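Local structure of fimbrium subunit Fim1C (Bacteroides vulgatus, 4QB7) at residues F63-E67 and Y78-F83; K187-T191 and K247-S253. The protein is probably a component of the tip of fimbriae, the filamentous cell-surface appendages that mediate adhesion and biofilm formation. All blocks are in the same frame, centred on the assembly; numbering follows the deposited sequence.

Contact 1 of 2, residues F63-E67 and Y78-F83; sequences FMYNE and YTNLRF. With SO4 (sulfate ion), chain O.
Side chains, not paired backbones, join residues 63-67 to the irregular segment 78-83: Glu67 CA lies 6.8 Å from Tyr78 CA. At the other end, Phe63 CA is 8.1 Å from Arg82 CA. The first segment turns a corner at Tyr65 and Asn66, where Asn66 takes positive backbone angles (51/50). Arg82 (chi1 and chi2 both m) folds back over Phe63, donating from NE to Phe63 O at 2.8 Å and 163°. Its NH1 makes a weak bond to Leu81 O (3.3 Å), and its CD lies over the Phe63 ring face, 4.0 Å from the centroid, a CH-pi contact. At the Tyr78 end, the Glu67 carboxylate (chi1 t, chi2 p) meets the backbone of Thr79 and Asn80. Thr79 N is satisfied by water 1 (2.8 Å), which donates to Glu67 OE2 (2.8 Å), while Asn80 N reaches Glu67 OE2 directly but weakly (3.4 Å). Between these polar ends, selenomethionine Met64 (m, t, t) sets CE 4.1 Å from the Tyr78 ring centroid, a CH-pi contact over the face, with SE 5.3 Å from that centroid in a Met-aromatic contact. A sulfate, probably from the crystallisation liquor, puts O4 over the opposite ring face and accepts from Tyr78 N (3.2 Å); Tyr78 OH bonds to Ile14 O. Two bulges shape strand 64-72 against strand 40-47: Phe63 and Met64 face Ala44 in a classic bulge, Asn66 and Glu67 face Ile42 in a G1 bulge. Through the Arg82, Glu67 and Met64 contacts, the loop between strands 75-77 and 90-97 packs beside the start of strand 64-72.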
# COMPACT_ATOMS: atom_id res chain seq x y z
N PHE A 63 -13.95 -0.19 -25.76
CA PHE A 63 -13.09 0.80 -26.43
C PHE A 63 -11.62 0.56 -26.13
O PHE A 63 -10.79 0.72 -27.01
CB PHE A 63 -13.51 2.20 -26.00
CG PHE A 63 -12.97 3.27 -26.91
CD1 PHE A 63 -13.55 3.51 -28.16
CD2 PHE A 63 -11.89 4.05 -26.52
CE1 PHE A 63 -13.03 4.49 -29.00
CE2 PHE A 63 -11.38 5.03 -27.36
CZ PHE A 63 -11.94 5.23 -28.60
N MSE A 64 -11.28 0.23 -24.88
CA MSE A 64 -9.92 -0.09 -24.46
C MSE A 64 -10.02 -1.15 -23.40
O MSE A 64 -10.84 -1.00 -22.50
CB MSE A 64 -9.15 1.16 -23.93
CG MSE A 64 -8.68 2.15 -25.01
SE MSE A 64 -7.62 3.57 -24.22
CE MSE A 64 -7.33 4.65 -25.73
N TYR A 65 -9.24 -2.23 -23.50
CA TYR A 65 -9.24 -3.27 -22.47
C TYR A 65 -7.81 -3.47 -22.04
O TYR A 65 -7.00 -4.02 -22.79
CB TYR A 65 -9.89 -4.60 -22.93
CG TYR A 65 -9.84 -5.64 -21.83
CD1 TYR A 65 -10.71 -5.59 -20.75
CD2 TYR A 65 -8.81 -6.59 -21.80
CE1 TYR A 65 -10.58 -6.48 -19.67
CE2 TYR A 65 -8.68 -7.48 -20.73
CZ TYR A 65 -9.58 -7.43 -19.68
OH TYR A 65 -9.45 -8.32 -18.64
N ASN A 66 -7.47 -2.96 -20.85
CA ASN A 66 -6.12 -3.02 -20.29
C ASN A 66 -5.09 -2.50 -21.32
O ASN A 66 -4.09 -3.17 -21.61
CB ASN A 66 -5.78 -4.44 -19.80
CG ASN A 66 -4.54 -4.52 -18.96
OD1 ASN A 66 -4.29 -3.65 -18.14
ND2 ASN A 66 -3.74 -5.55 -19.17
N GLU A 67 -5.37 -1.32 -21.90
CA GLU A 67 -4.49 -0.66 -22.86
C GLU A 67 -3.23 -0.22 -22.13
O GLU A 67 -3.34 0.46 -21.12
CB GLU A 67 -5.18 0.53 -23.54
CG GLU A 67 -4.42 1.11 -24.72
CD GLU A 67 -4.17 0.16 -25.87
OE1 GLU A 67 -5.13 -0.54 -26.29
OE2 GLU A 67 -3.03 0.12 -26.37
N TYR A 78 0.25 4.97 -26.08
CA TYR A 78 -0.31 3.62 -26.19
C TYR A 78 -0.09 3.19 -27.64
O TYR A 78 0.05 4.06 -28.51
CB TYR A 78 -1.79 3.60 -25.74
CG TYR A 78 -2.70 4.58 -26.46
CD1 TYR A 78 -2.79 5.90 -26.05
CD2 TYR A 78 -3.49 4.17 -27.53
CE1 TYR A 78 -3.62 6.81 -26.71
CE2 TYR A 78 -4.34 5.06 -28.19
CZ TYR A 78 -4.40 6.39 -27.78
OH TYR A 78 -5.21 7.29 -28.43
N THR A 79 0.02 1.88 -27.90
CA THR A 79 0.30 1.32 -29.23
C THR A 79 -0.97 1.26 -30.12
O THR A 79 -0.92 1.77 -31.26
CB THR A 79 0.97 -0.05 -29.12
OG1 THR A 79 0.10 -0.96 -28.44
CG2 THR A 79 2.31 0.01 -28.38
N ASN A 80 -2.08 0.67 -29.64
CA ASN A 80 -3.32 0.54 -30.42
C ASN A 80 -4.04 1.88 -30.47
O ASN A 80 -4.81 2.18 -29.56
CB ASN A 80 -4.24 -0.56 -29.86
CG ASN A 80 -3.65 -1.94 -29.93
OD1 ASN A 80 -3.14 -2.47 -28.93
ND2 ASN A 80 -3.68 -2.54 -31.11
N LEU A 81 -3.82 2.67 -31.53
CA LEU A 81 -4.43 4.00 -31.66
C LEU A 81 -5.95 3.99 -31.77
O LEU A 81 -6.57 3.12 -32.40
CB LEU A 81 -3.84 4.82 -32.81
CG LEU A 81 -3.56 6.28 -32.39
CD1 LEU A 81 -2.38 6.37 -31.38
CD2 LEU A 81 -3.34 7.16 -33.61
N ARG A 82 -6.54 4.94 -31.07
CA ARG A 82 -7.96 5.18 -30.91
C ARG A 82 -8.21 6.65 -31.08
O ARG A 82 -7.36 7.48 -30.75
CB ARG A 82 -8.44 4.72 -29.53
CG ARG A 82 -8.41 3.22 -29.29
CD ARG A 82 -9.59 2.48 -29.89
NE ARG A 82 -9.55 1.07 -29.50
CZ ARG A 82 -8.86 0.13 -30.14
NH1 ARG A 82 -8.17 0.44 -31.24
NH2 ARG A 82 -8.86 -1.12 -29.70
N PHE A 83 -9.41 6.97 -31.56
CA PHE A 83 -9.83 8.33 -31.85
C PHE A 83 -11.10 8.67 -31.14
O PHE A 83 -11.91 7.78 -30.90
CB PHE A 83 -10.04 8.46 -33.38
CG PHE A 83 -8.77 8.25 -34.17
CD1 PHE A 83 -8.35 6.96 -34.52
CD2 PHE A 83 -7.98 9.32 -34.55
CE1 PHE A 83 -7.16 6.76 -35.21
CE2 PHE A 83 -6.79 9.12 -35.26
CZ PHE A 83 -6.39 7.83 -35.57
S SO4 O . -0.58 8.38 -28.39
O1 SO4 O . 0.84 8.70 -28.55
O2 SO4 O . -1.11 8.92 -27.13
O3 SO4 O . -1.34 8.98 -29.49
O4 SO4 O . -0.70 6.92 -28.43
O HOH W 1 -0.25 -0.05 -25.92

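Contact 2 of 2, residues K187-T191 and K247-S253; sequences KIFVT and KSSINVS. With SO4 (sulfate ion), chain F; SO4 (sulfate ion), chain K.
Val190, Val252 and Phe189 lose the most surface where strand 187-191 meets the short antiparallel strand 250-251. Val190 and Ile250 form a hydrogen-bonded pair (CA-CA 5.2 Å): Val190 N donates to Ile250 O at 2.9 Å and Ile250 N to Val190 O at 3.1 Å. The adjacent Phe189-Asn251 pair is non-hydrogen-bonded (CA-CA 4.6 Å). Val252 N then donates to Ile188 O (2.9 Å), and its CG2 (chi1 m) packs 3.8 Å from Val190 CG2 (chi1 t) and 3.7 Å from Ile188 CG2. On the sheet face shared with Asn251, Phe189 (chi1 m) brings CE1 within 3.8 Å of Asn251 CB and CD1 within 3.4 Å of Ser249 OG, a hydroxyl hydrogen-bonded with Thr240 OG1. Beyond the ladder, Asn251 OD1 accepts from Ser253 N (3.0 Å), an Asx turn, and from Ser253 OG (2.5 Å). Ser253 OG also receives Ile188 N (3.0 Å), so a side chain prolongs the backbone bonding as the strand ends. Strand 250-251 thus adds a short pairing to strand 186-196, whose other partners include strand 286-296. Val190 and Ile250 rest on Leu261, Val252 touches Val176 of strand 159-178, and the Phe189 ring stacks with Tyr245.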
# COMPACT_ATOMS: atom_id res chain seq x y z
N LYS A 187 21.40 0.63 26.91
CA LYS A 187 20.88 0.84 25.56
C LYS A 187 19.79 -0.20 25.26
O LYS A 187 19.75 -1.24 25.92
CB LYS A 187 22.02 0.83 24.52
CG LYS A 187 23.03 1.98 24.77
CD LYS A 187 24.07 2.17 23.73
CE LYS A 187 25.02 3.29 24.09
NZ LYS A 187 24.35 4.62 24.10
N ILE A 188 18.86 0.13 24.36
CA ILE A 188 17.80 -0.80 23.94
C ILE A 188 18.01 -1.06 22.46
O ILE A 188 18.14 -0.10 21.68
CB ILE A 188 16.33 -0.35 24.23
CG1 ILE A 188 16.09 -0.06 25.68
CG2 ILE A 188 15.30 -1.40 23.72
CD1 ILE A 188 14.72 0.50 25.91
N PHE A 189 17.98 -2.34 22.08
CA PHE A 189 18.13 -2.77 20.68
C PHE A 189 16.95 -3.63 20.25
O PHE A 189 16.61 -4.60 20.94
CB PHE A 189 19.44 -3.55 20.51
CG PHE A 189 20.68 -2.76 20.85
CD1 PHE A 189 21.26 -1.91 19.91
CD2 PHE A 189 21.28 -2.88 22.10
CE1 PHE A 189 22.42 -1.18 20.23
CE2 PHE A 189 22.44 -2.17 22.40
CZ PHE A 189 23.01 -1.34 21.46
N VAL A 190 16.32 -3.29 19.12
CA VAL A 190 15.21 -4.10 18.60
C VAL A 190 15.83 -5.10 17.61
O VAL A 190 16.66 -4.71 16.77
CB VAL A 190 14.07 -3.25 18.01
CG1 VAL A 190 13.07 -4.11 17.23
CG2 VAL A 190 13.37 -2.46 19.11
N THR A 191 15.49 -6.40 17.77
CA THR A 191 16.09 -7.47 16.98
C THR A 191 15.07 -8.24 16.13
O THR A 191 15.45 -9.01 15.24
CB THR A 191 16.80 -8.44 17.94
OG1 THR A 191 15.83 -8.90 18.89
CG2 THR A 191 17.95 -7.78 18.72
N LYS A 247 24.77 -8.32 18.32
CA LYS A 247 23.62 -8.84 17.59
C LYS A 247 23.21 -7.83 16.50
O LYS A 247 23.27 -6.62 16.73
CB LYS A 247 22.49 -9.07 18.64
CG LYS A 247 21.23 -9.73 18.16
CD LYS A 247 21.31 -11.24 18.09
CE LYS A 247 20.02 -11.73 17.48
NZ LYS A 247 20.20 -13.06 16.83
N SER A 248 22.82 -8.30 15.30
CA SER A 248 22.32 -7.43 14.22
C SER A 248 20.99 -6.86 14.72
O SER A 248 20.09 -7.64 15.08
CB SER A 248 22.15 -8.22 12.92
OG SER A 248 21.63 -7.45 11.84
N SER A 249 20.94 -5.52 14.89
CA SER A 249 19.82 -4.84 15.54
C SER A 249 19.68 -3.35 15.15
O SER A 249 20.45 -2.86 14.33
CB SER A 249 20.03 -4.90 17.04
OG SER A 249 21.18 -4.14 17.39
N ILE A 250 18.68 -2.66 15.74
CA ILE A 250 18.42 -1.23 15.63
C ILE A 250 18.48 -0.64 17.04
O ILE A 250 17.71 -1.05 17.91
CB ILE A 250 17.09 -0.86 14.89
CG1 ILE A 250 17.07 -1.37 13.44
CG2 ILE A 250 16.87 0.66 14.90
CD1 ILE A 250 15.89 -2.09 13.10
N ASN A 251 19.39 0.32 17.26
CA ASN A 251 19.50 1.04 18.52
C ASN A 251 18.33 2.02 18.64
O ASN A 251 18.29 3.01 17.91
CB ASN A 251 20.81 1.80 18.59
CG ASN A 251 21.08 2.47 19.89
OD1 ASN A 251 20.21 2.63 20.73
ND2 ASN A 251 22.31 2.82 20.10
N VAL A 252 17.43 1.77 19.60
CA VAL A 252 16.25 2.61 19.82
C VAL A 252 16.31 3.35 21.19
O VAL A 252 15.27 3.72 21.71
CB VAL A 252 14.94 1.78 19.67
CG1 VAL A 252 14.80 1.22 18.27
CG2 VAL A 252 14.85 0.67 20.70
N SER A 253 17.52 3.62 21.73
CA SER A 253 17.76 4.21 23.07
C SER A 253 17.36 5.68 23.28
O SER A 253 17.25 6.10 24.43
CB SER A 253 19.22 4.05 23.46
OG SER A 253 19.67 2.73 23.19
S SO4 F . 22.33 -11.81 14.29
O1 SO4 F . 23.41 -10.92 14.72
O2 SO4 F . 21.04 -11.09 14.19
O3 SO4 F . 22.66 -12.35 12.97
O4 SO4 F . 22.16 -12.91 15.23
S SO4 K . 15.67 -12.04 17.78
O1 SO4 K . 16.36 -11.31 18.78
O2 SO4 K . 15.23 -13.28 18.38
O3 SO4 K . 14.53 -11.26 17.40
O4 SO4 K . 16.57 -12.28 16.62
O HOH W 2 22.84 5.39 21.85

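Following the chain from the N terminus, contact 1 comes first and is local: only ten residues, mostly strand, separate its segments, so it closes a short loop around the hairpin of strands 64-72 and 75-77, bringing the first residues after strand 75-77 against the start of strand 64-72. Contact 2 opens later and spans 55 intervening residues, returning the chain to strand 186-196 after the excursion through strands 203-209, 214-217, 223-224 and 229-230. The two closures run in series, neither nesting nor crossing. The centres of contact 1 and contact 2 are about 53 Å apart, on opposite sides of the chain's centre. Strand 159-178, in the same mixed sheet as strand 64-72, touches contact 2 through Val176.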